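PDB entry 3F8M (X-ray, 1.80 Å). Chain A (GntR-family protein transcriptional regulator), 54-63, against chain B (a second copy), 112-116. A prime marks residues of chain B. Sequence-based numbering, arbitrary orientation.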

# COMPACT_ATOMS: atom_id res chain seq x y z
N ARG A 54 12.10 28.16 2.88
CA ARG A 54 10.81 27.47 3.12
C ARG A 54 10.61 26.33 2.14
O ARG A 54 10.18 25.22 2.50
N GLN A 55 10.85 26.63 0.87
CA GLN A 55 10.67 25.66 -0.18
C GLN A 55 11.68 24.51 -0.08
O GLN A 55 11.32 23.35 -0.30
N ALA A 56 12.94 24.80 0.22
CA ALA A 56 13.92 23.72 0.32
C ALA A 56 13.55 22.80 1.50
O ALA A 56 13.63 21.56 1.37
N LEU A 57 13.09 23.40 2.60
CA LEU A 57 12.65 22.57 3.77
C LEU A 57 11.42 21.72 3.49
O LEU A 57 11.35 20.54 3.90
N ARG A 58 10.47 22.29 2.77
CA ARG A 58 9.32 21.54 2.32
C ARG A 58 9.68 20.34 1.41
O ARG A 58 9.06 19.27 1.54
N GLU A 59 10.71 20.50 0.57
CA GLU A 59 11.20 19.41 -0.28
C GLU A 59 11.83 18.29 0.58
O GLU A 59 11.62 17.11 0.33
N LEU A 60 12.59 18.69 1.60
CA LEU A 60 13.14 17.73 2.55
C LEU A 60 12.04 16.97 3.27
O LEU A 60 12.21 15.78 3.57
N LEU A 61 10.94 17.67 3.58
CA LEU A 61 9.85 17.08 4.32
C LEU A 61 9.15 16.03 3.47
O LEU A 61 8.82 14.94 3.95
N ILE A 62 8.93 16.37 2.22
CA ILE A 62 8.31 15.45 1.26
C ILE A 62 9.20 14.21 1.05
O ILE A 62 8.69 13.09 0.96
N ASP A 63 10.52 14.42 1.02
CA ASP A 63 11.54 13.37 1.01
C ASP A 63 11.65 12.58 2.35
O ASP A 63 12.43 11.61 2.46
N ALA B 112 -1.90 27.26 -7.36
CA ALA B 112 -0.78 26.33 -7.21
C ALA B 112 0.36 27.03 -6.45
O ALA B 112 0.80 28.13 -6.83
N ASP B 113 0.82 26.41 -5.39
CA ASP B 113 2.05 26.89 -4.75
C ASP B 113 3.24 26.30 -5.47
O ASP B 113 3.09 25.57 -6.46
N GLU B 114 4.43 26.59 -4.97
CA GLU B 114 5.60 26.14 -5.66
C GLU B 114 5.67 24.61 -5.76
O GLU B 114 6.05 24.07 -6.80
N VAL B 115 5.31 23.91 -4.68
CA VAL B 115 5.30 22.47 -4.72
C VAL B 115 4.27 21.97 -5.74
O VAL B 115 4.58 21.17 -6.64
N LEU B 116 3.03 22.44 -5.62
CA LEU B 116 1.98 21.90 -6.52
C LEU B 116 2.22 22.30 -7.97
O LEU B 116 1.90 21.55 -8.90

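The strongest link between the two stretches is a salt bridge. Arg58 NH1 donates a hydrogen bond to Asp113′ OD2 at 2.9 Å, with an N-H...acceptor angle of 161°, so the bond is nearly straight. The carboxylate oxygen lies at the edge of the guanidinium, near its plane, where the N-H groups point. Arg58 reaches it with chi1 t and chi3 t; chi2, at 130°, lies between wells.

Water 1 adds a second link between the same two side chains. It accepts from Arg58 NH2 at 2.9 Å and donates to Asp113′ OD1, also at 2.9 Å. The arginine thus engages the carboxylate directly through NH1 and through the water from NH2.

Asp113′ has a further task within its own chain. It sits at the N-cap position, right before a helix, with chi1 p. Its OD1 accepts from Leu116′ N at 2.7 Å, a capping bond with an angle of 169°. OD1 caps its own helix and also accepts from water 1, while OD2 takes the direct bond from Arg58.

Val115′ is the main apolar residue of the contact and has the largest area covered by the opposite stretch. Its CA-to-CB bond points toward chain A, and chi1 is t. CG2 lies over one face of the Arg58 guanidinium, 3.7 Å from Arg58 CZ. This leaves the edge of the group free for its polar partners. The same methyl is 3.6 Å from Gln55 OE1. The closest approach to Ile62 is from CG1: Val115′ CG1 is 3.8 Å from Ile62 CD1, an apolar contact. Ile62 has chi1 m and chi2 t, and its CA-to-CB bond points toward chain B.

Gln55 also points toward chain B, with chi1 t and chi2 p. Its amide is anchored within its own helix: Gln55 NE2 donates to Glu59 OE2 at 2.8 Å. Glu59 itself starts sideways, although its end comes nearer to chain B, and it makes no direct contact there. Gln55 CG lies 3.3 Å from Glu114′ OE2, so the aliphatic part of the glutamine packs against a carboxylate. Glu114′ is extended, with chi1 and chi2 both t.

Gln55, Arg58 and Ile62 recur at helical spacing, which places their side chains along one side of the chain A helix. Ala56, Leu57 and Leu60 are buried elsewhere in the structure and do not reach this stretch of chain B. Together the two stretches bury 297 Å², summed over both sides.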

# COMPACT_ATOMS: atom_id res chain seq x y z
CB ARG A 54 9.64 28.45 2.96
CG ARG A 54 8.25 27.93 3.35
CD ARG A 54 7.21 29.06 3.22
NE ARG A 54 7.76 30.30 3.77
CZ ARG A 54 7.17 31.50 3.75
NH1 ARG A 54 5.96 31.64 3.20
NH2 ARG A 54 7.79 32.54 4.28
CB GLN A 55 10.79 26.37 -1.54
CG GLN A 55 10.84 25.42 -2.74
CD GLN A 55 9.58 24.61 -2.88
OE1 GLN A 55 8.51 24.98 -2.36
NE2 GLN A 55 9.68 23.48 -3.59
CB ALA A 56 15.34 24.26 0.47
CB LEU A 57 12.41 23.41 5.02
CG LEU A 57 13.67 24.05 5.61
CD1 LEU A 57 13.28 24.96 6.77
CD2 LEU A 57 14.76 23.02 6.01
CB ARG A 58 8.30 22.49 1.67
CG ARG A 58 7.09 21.77 1.21
CD ARG A 58 5.80 22.39 1.68
NE ARG A 58 4.74 21.59 1.12
CZ ARG A 58 3.79 22.07 0.32
NH1 ARG A 58 3.73 23.38 0.05
NH2 ARG A 58 2.89 21.24 -0.18
CB GLU A 59 12.21 19.92 -1.31
CG GLU A 59 11.59 20.89 -2.37
CD GLU A 59 12.64 21.59 -3.24
OE1 GLU A 59 13.80 21.12 -3.24
OE2 GLU A 59 12.32 22.61 -3.91
CB LEU A 60 14.04 18.43 3.55
CG LEU A 60 15.35 18.96 2.97
CD1 LEU A 60 16.01 19.90 3.95
CD2 LEU A 60 16.30 17.82 2.60
CB LEU A 61 8.84 18.14 4.76
CG LEU A 61 7.76 17.72 5.77
CD1 LEU A 61 7.39 18.90 6.67
CD2 LEU A 61 6.46 17.08 5.15
CB ILE A 62 7.96 16.24 -0.04
CG1 ILE A 62 6.76 17.15 0.26
CG2 ILE A 62 7.68 15.30 -1.23
CD1 ILE A 62 6.52 18.25 -0.78
CB ASP A 63 12.88 14.04 0.68
CG ASP A 63 13.76 13.23 -0.27
OD1 ASP A 63 13.25 12.43 -1.10
OD2 ASP A 63 15.00 13.41 -0.19
CB ALA B 112 -0.31 25.85 -8.57
CB ASP B 113 2.11 26.62 -3.25
CG ASP B 113 2.09 25.15 -2.89
OD1 ASP B 113 2.14 24.23 -3.74
OD2 ASP B 113 2.05 24.90 -1.68
CB GLU B 114 6.84 26.72 -4.99
CG GLU B 114 8.12 26.21 -5.65
CD GLU B 114 9.30 27.12 -5.35
OE1 GLU B 114 9.08 28.20 -4.74
OE2 GLU B 114 10.43 26.75 -5.72
CB VAL B 115 5.04 21.87 -3.33
CG1 VAL B 115 4.76 20.34 -3.43
CG2 VAL B 115 6.24 22.15 -2.39
CB LEU B 116 0.59 22.35 -6.04
CG LEU B 116 -0.60 21.77 -6.78
CD1 LEU B 116 -0.70 20.25 -6.55
CD2 LEU B 116 -1.88 22.45 -6.27
O HOH W 1 1.16 21.82 -2.43